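Local coordinates for type IV pilus assembly protein PilF (Thermus thermophilus HB8, PDB 5OIU), which hydrolyses ATP as a hexameric AAA+ motor to power the assembly of type IVa pili, at the interface of chains A and B. Numbering follows the deposited sequence. Chains: chain A/B, Type IV pilus assembly protein PilF.

The interface of chains A and B. Residues chain A 172, 188, 210-211; chain B 28, 30, 41, 106, 108.
The imidazole of B:His28 meets chain A with its edge: the amide ND2 of A:Asn172 and the backbone O of A:Asp211 lie in the ring plane, as does B:Lys106 NZ at ND1, while B:Val108 CG1 sits 4.1 Å above one face, near the rim. At the edge of the B:Arg41 guanidinium stands A:Asp211 OD2, which accepts from both B:Arg41 and B:His28. B:Arg41 NE meets the syn lone pair of A:Asp211 OD2 at 2.7 Å, a nearly straight salt bridge (169°); B:His28 NE2 approaches on the anti side, tilted 20° out of the carboxylate plane. Arginine suits the place because NE and NH2 are donors along one edge, for OD2 and the backbone O of A:Asp211; a bend at chi3 (-71°) presents that edge. With B:Arg41 replaced by an alanine, both oxygens would probably lose a donor and the carboxylate its cationic mate, though B:His28 NE2 would remain.

The interface joins neighbouring subunits of the hexamer. Long, extended B:Lys106 passes A:Gln210 in the opposite direction and serves several acceptors: its ammonium NZ lies 3.1 Å from A:Asn172 OD1, bonds B:His28 ND1, and forms a salt bridge within chain B to B:Glu30 OE2 (2.7 Å). Histidine thus pairs an acceptor, ND1, with a donor, NE2, on one flat ring. A:Asn188 ND2 reaches B:Glu30 OE2 from the opposite face of the carboxylate to the lysine. The A:Asn172 amide offers acceptor and donor: a water links its ND2 and B:Lys106 NZ to A:Gln210 OE1. Valine turns one methyl to the imidazole and the other, B:Val108 CG2, to A:Gln210 CD at 3.5 Å.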
loop_
_atom_site.group_PDB
_atom_site.type_symbol
_atom_site.label_atom_id
_atom_site.label_comp_id
_atom_site.label_asym_id
_atom_site.label_seq_id
_atom_site.Cartn_x
_atom_site.Cartn_y
_atom_site.Cartn_z
ATOM N N ASN A 172 38.947 -12.239 20.849
ATOM C CA ASN A 172 38.573 -12.104 19.461
ATOM C C ASN A 172 38.290 -10.630 19.208
ATOM O O ASN A 172 37.360 -10.058 19.794
ATOM C CB ASN A 172 37.365 -12.964 19.142
ATOM C CG ASN A 172 36.995 -12.883 17.702
ATOM O OD1 ASN A 172 37.793 -12.453 16.879
ATOM N ND2 ASN A 172 35.779 -13.285 17.383
ATOM N N ASN A 188 40.879 -9.474 13.483
ATOM C CA ASN A 188 40.101 -9.910 12.335
ATOM C C ASN A 188 39.434 -8.695 11.696
ATOM O O ASN A 188 38.737 -7.937 12.380
ATOM C CB ASN A 188 39.058 -10.942 12.783
ATOM C CG ASN A 188 39.694 -12.239 13.293
ATOM O OD1 ASN A 188 40.335 -12.969 12.540
ATOM N ND2 ASN A 188 39.518 -12.521 14.572
ATOM N N GLN A 210 29.787 -14.271 16.263
ATOM C CA GLN A 210 31.189 -14.589 16.033
ATOM C C GLN A 210 31.988 -14.661 17.322
ATOM O O GLN A 210 33.224 -14.673 17.279
ATOM C CB GLN A 210 31.827 -13.571 15.092
ATOM C CG GLN A 210 31.494 -13.784 13.649
ATOM C CD GLN A 210 32.434 -14.765 12.984
ATOM O OE1 GLN A 210 33.648 -14.646 13.097
ATOM N NE2 GLN A 210 31.873 -15.737 12.271
ATOM N N ASP A 211 31.309 -14.732 18.462
ATOM C CA ASP A 211 31.954 -14.857 19.761
ATOM C C ASP A 211 33.067 -13.811 19.907
ATOM O O ASP A 211 34.225 -14.149 20.164
ATOM C CB ASP A 211 32.495 -16.267 19.957
ATOM C CG ASP A 211 33.125 -16.466 21.309
ATOM O OD1 ASP A 211 32.631 -15.870 22.291
ATOM O OD2 ASP A 211 34.148 -17.179 21.385
ATOM N N HIS B 28 37.131 -21.208 16.913
ATOM C CA HIS B 28 37.394 -20.147 15.944
ATOM C C HIS B 28 38.354 -20.648 14.875
ATOM O O HIS B 28 39.450 -21.116 15.198
ATOM C CB HIS B 28 37.995 -18.912 16.617
ATOM C CG HIS B 28 37.071 -18.249 17.581
ATOM N ND1 HIS B 28 36.677 -16.936 17.450
ATOM C CD2 HIS B 28 36.462 -18.717 18.697
ATOM C CE1 HIS B 28 35.862 -16.625 18.440
ATOM N NE2 HIS B 28 35.712 -17.689 19.210
ATOM N N GLU B 30 40.261 -19.025 11.809
ATOM C CA GLU B 30 40.586 -17.667 11.356
ATOM C C GLU B 30 41.716 -17.670 10.346
ATOM O O GLU B 30 42.872 -17.945 10.721
ATOM C CB GLU B 30 40.986 -16.777 12.533
ATOM C CG GLU B 30 40.084 -16.892 13.739
ATOM C CD GLU B 30 40.554 -16.036 14.901
ATOM O OE1 GLU B 30 41.645 -16.323 15.454
ATOM O OE2 GLU B 30 39.843 -15.070 15.254
ATOM N N ARG B 41 37.918 -21.313 22.809
ATOM C CA ARG B 41 37.643 -20.589 24.047
ATOM C C ARG B 41 37.439 -21.609 25.167
ATOM O O ARG B 41 36.466 -22.385 25.167
ATOM C CB ARG B 41 36.441 -19.649 23.928
ATOM C CG ARG B 41 36.433 -18.544 25.021
ATOM C CD ARG B 41 35.225 -17.601 24.915
ATOM N NE ARG B 41 35.328 -16.728 23.753
ATOM C CZ ARG B 41 36.022 -15.592 23.736
ATOM N NH1 ARG B 41 36.655 -15.185 24.826
ATOM N NH2 ARG B 41 36.083 -14.862 22.627
ATOM N N LYS B 106 36.009 -16.593 7.886
ATOM C CA LYS B 106 36.232 -17.053 9.243
ATOM C C LYS B 106 34.991 -17.799 9.710
ATOM O O LYS B 106 33.863 -17.407 9.393
ATOM C CB LYS B 106 36.530 -15.878 10.185
ATOM C CG LYS B 106 36.337 -16.222 11.666
ATOM C CD LYS B 106 36.856 -15.172 12.647
ATOM C CE LYS B 106 36.868 -15.798 14.034
ATOM N NZ LYS B 106 37.181 -14.911 15.166
ATOM N N VAL B 108 33.073 -19.525 13.169
ATOM C CA VAL B 108 32.952 -19.681 14.609
ATOM C C VAL B 108 31.853 -20.702 14.863
ATOM O O VAL B 108 30.737 -20.558 14.349
ATOM C CB VAL B 108 32.627 -18.345 15.300
ATOM C CG1 VAL B 108 32.453 -18.550 16.807
ATOM C CG2 VAL B 108 33.704 -17.316 15.013
HETATM O O HOH W 1 35.457 -12.933 14.453
#